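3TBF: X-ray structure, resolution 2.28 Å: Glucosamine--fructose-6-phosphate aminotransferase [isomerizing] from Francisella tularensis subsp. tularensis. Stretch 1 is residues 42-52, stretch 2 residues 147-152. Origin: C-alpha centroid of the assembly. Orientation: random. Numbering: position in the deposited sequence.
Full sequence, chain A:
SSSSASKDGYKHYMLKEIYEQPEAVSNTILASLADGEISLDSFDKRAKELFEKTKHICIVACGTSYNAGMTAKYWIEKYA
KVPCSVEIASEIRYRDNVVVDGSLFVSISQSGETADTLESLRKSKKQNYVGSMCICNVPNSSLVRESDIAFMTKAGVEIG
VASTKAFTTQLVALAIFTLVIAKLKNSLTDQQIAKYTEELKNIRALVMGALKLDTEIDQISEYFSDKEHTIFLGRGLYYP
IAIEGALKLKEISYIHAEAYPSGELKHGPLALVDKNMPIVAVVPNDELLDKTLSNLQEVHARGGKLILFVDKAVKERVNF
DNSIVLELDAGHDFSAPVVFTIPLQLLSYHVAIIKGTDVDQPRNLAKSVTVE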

# COMPACT_ATOMS: atom_id res chain seq x y z
N SER A 42 9.56 21.97 -24.80
CA SER A 42 8.12 22.09 -24.58
C SER A 42 7.77 22.35 -23.11
O SER A 42 6.64 22.74 -22.82
N PHE A 43 8.71 22.10 -22.20
CA PHE A 43 8.51 22.34 -20.78
C PHE A 43 8.82 23.79 -20.45
O PHE A 43 9.38 24.53 -21.26
N ASP A 44 8.45 24.20 -19.24
CA ASP A 44 8.82 25.51 -18.76
C ASP A 44 10.37 25.56 -18.79
O ASP A 44 10.99 24.51 -18.84
N LYS A 45 10.99 26.73 -18.84
CA LYS A 45 12.46 26.74 -19.05
C LYS A 45 13.28 26.48 -17.78
O LYS A 45 14.46 26.14 -17.85
N ARG A 46 12.64 26.59 -16.61
CA ARG A 46 13.26 26.29 -15.30
C ARG A 46 13.37 24.80 -15.12
O ARG A 46 14.21 24.32 -14.37
N ALA A 47 12.49 24.07 -15.78
CA ALA A 47 12.41 22.63 -15.71
C ALA A 47 13.74 21.91 -15.81
O ALA A 47 13.98 20.96 -15.08
N LYS A 48 14.61 22.34 -16.73
CA LYS A 48 15.86 21.64 -16.98
C LYS A 48 16.82 21.76 -15.81
O LYS A 48 17.44 20.78 -15.42
N GLU A 49 16.97 22.97 -15.28
CA GLU A 49 17.88 23.19 -14.17
C GLU A 49 17.38 22.36 -12.98
O GLU A 49 18.13 21.71 -12.29
N LEU A 50 16.08 22.36 -12.80
CA LEU A 50 15.44 21.66 -11.70
C LEU A 50 15.61 20.13 -11.82
O LEU A 50 15.78 19.42 -10.83
N PHE A 51 15.59 19.63 -13.04
CA PHE A 51 15.78 18.21 -13.27
C PHE A 51 17.26 17.80 -13.14
O PHE A 51 17.56 16.65 -12.82
N GLU A 52 18.17 18.73 -13.43
CA GLU A 52 19.61 18.44 -13.31
C GLU A 52 19.95 18.30 -11.85
O GLU A 52 20.81 17.52 -11.51
N SER A 147 3.21 25.43 -7.90
CA SER A 147 4.34 24.58 -8.22
C SER A 147 5.36 25.33 -9.08
O SER A 147 5.03 26.29 -9.74
N ASP A 148 6.61 24.87 -9.09
CA ASP A 148 7.60 25.47 -9.97
C ASP A 148 7.31 25.17 -11.42
O ASP A 148 7.54 26.00 -12.27
N ILE A 149 6.85 23.97 -11.72
CA ILE A 149 6.56 23.59 -13.08
C ILE A 149 5.33 22.69 -13.15
O ILE A 149 5.02 21.96 -12.22
N ALA A 150 4.64 22.76 -14.25
CA ALA A 150 3.41 22.04 -14.43
C ALA A 150 3.47 21.31 -15.77
O ALA A 150 3.66 21.92 -16.79
N PHE A 151 3.33 20.01 -15.75
CA PHE A 151 3.07 19.24 -16.93
C PHE A 151 1.55 19.01 -17.00
O PHE A 151 0.97 18.36 -16.13
N MSE A 152 0.91 19.54 -18.06
CA MSE A 152 -0.52 19.49 -18.18
C MSE A 152 -0.92 18.24 -18.98
O MSE A 152 -0.41 17.99 -20.04

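Ile149 is the knob of this contact. The CA-to-CB bond of Ile149 points toward the first stretch, and with chi1 p and chi2 t the side chain delivers Ile149 CD1 to three apolar neighbours: CB of Ala47 at 3.8 Å, CD2 of Leu50 at 3.7 Å and CE1 of Phe51 at 3.7 Å. Ala47, Leu50 and Phe51 follow an i, i+3, i+4 spacing, which gathers them on one helical face, so a single branched residue from the strand can meet all three. The CA-to-CB bond of Leu50 points toward the second stretch, with chi1 t and chi2 off-well at 105°; Phe51, chi1 m, starts sideways but brings its ring end nearer.

Farther along, a second apolar contact joins the loop before the helix to the strand. Phe43 (m) and Phe151 (t) both leave sideways, yet CZ of Phe43 reaches CD2 of Phe151 at 3.6 Å, near the plane of the Phe151 ring; the two planes make 71°.

The polar edge is Asp44, chi1 m, pointing toward the strand. OD2 of Asp44 accepts a hydrogen bond from N of Ala150 at 3.3 Å, nearly straight at 163°, so the carboxylate ties the loop to the strand backbone while the side chain of Ala150 points away. At the other exposed margin, Asp148 (m) puts OD2 3.7 Å from CD1 of Leu50, while OD2 of Asp148 is hydrogen-bonded elsewhere in the structure.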

# COMPACT_ATOMS: atom_id res chain seq x y z
CB SER A 42 7.40 20.82 -25.04
OG SER A 42 7.54 19.81 -24.06
CB PHE A 43 9.43 21.45 -19.93
CG PHE A 43 8.96 20.02 -19.83
CD1 PHE A 43 9.04 19.17 -20.91
CD2 PHE A 43 8.44 19.53 -18.62
CE1 PHE A 43 8.61 17.85 -20.82
CE2 PHE A 43 8.01 18.20 -18.51
CZ PHE A 43 8.09 17.37 -19.61
CB ASP A 44 8.23 25.74 -17.36
CG ASP A 44 6.71 25.36 -17.28
OD1 ASP A 44 5.93 25.76 -18.18
OD2 ASP A 44 6.30 24.65 -16.34
CB LYS A 45 12.94 27.99 -19.86
CG LYS A 45 12.59 29.40 -19.31
CD LYS A 45 13.74 30.02 -18.47
CE LYS A 45 13.74 31.58 -18.52
NZ LYS A 45 12.81 32.22 -17.53
CB ARG A 46 12.39 26.81 -14.16
CG ARG A 46 12.02 28.28 -14.26
CD ARG A 46 12.71 29.09 -13.20
NE ARG A 46 12.73 30.54 -13.48
CZ ARG A 46 12.90 31.44 -12.51
NH1 ARG A 46 13.05 30.96 -11.25
NH2 ARG A 46 12.92 32.77 -12.75
CB ALA A 47 11.47 22.10 -16.82
CB LYS A 48 16.52 22.14 -18.26
CG LYS A 48 18.03 21.92 -18.38
CD LYS A 48 18.50 22.25 -19.80
CE LYS A 48 19.97 21.84 -20.07
NZ LYS A 48 20.98 22.77 -19.43
CB GLU A 49 17.94 24.68 -13.85
CG GLU A 49 18.59 25.05 -12.53
CD GLU A 49 17.84 26.18 -11.79
OE1 GLU A 49 17.55 27.23 -12.44
OE2 GLU A 49 17.55 26.03 -10.56
CB LEU A 50 13.98 22.03 -11.76
CG LEU A 50 13.15 21.96 -10.51
CD1 LEU A 50 12.89 23.39 -10.00
CD2 LEU A 50 11.84 21.26 -10.86
CB PHE A 51 15.27 17.81 -14.65
CG PHE A 51 13.77 17.91 -14.85
CD1 PHE A 51 12.89 17.89 -13.78
CD2 PHE A 51 13.24 17.98 -16.14
CE1 PHE A 51 11.52 17.95 -13.98
CE2 PHE A 51 11.86 18.03 -16.34
CZ PHE A 51 11.01 18.01 -15.26
CB GLU A 52 20.44 19.56 -13.91
CG GLU A 52 20.21 19.74 -15.39
CD GLU A 52 21.17 20.75 -16.07
OE1 GLU A 52 21.47 21.83 -15.47
OE2 GLU A 52 21.58 20.46 -17.22
CB SER A 147 3.88 23.31 -8.95
OG SER A 147 2.98 22.59 -8.13
CB ASP A 148 8.99 24.94 -9.66
CG ASP A 148 9.44 25.31 -8.28
OD1 ASP A 148 8.98 26.35 -7.77
OD2 ASP A 148 10.26 24.58 -7.73
CB ILE A 149 7.80 22.94 -13.73
CG1 ILE A 149 8.29 21.70 -12.98
CG2 ILE A 149 8.98 23.89 -13.72
CD1 ILE A 149 9.46 21.05 -13.73
CB ALA A 150 2.26 22.99 -14.42
CB PHE A 151 3.78 17.91 -16.86
CG PHE A 151 3.58 17.10 -18.08
CD1 PHE A 151 2.29 16.88 -18.59
CD2 PHE A 151 4.64 16.59 -18.76
CE1 PHE A 151 2.08 16.14 -19.75
CE2 PHE A 151 4.43 15.86 -19.95
CZ PHE A 151 3.13 15.64 -20.42
CB MSE A 152 -1.02 20.73 -18.94
CG MSE A 152 -0.58 22.07 -18.36
SE MSE A 152 -1.06 22.24 -16.45
CE MSE A 152 -3.03 22.18 -16.75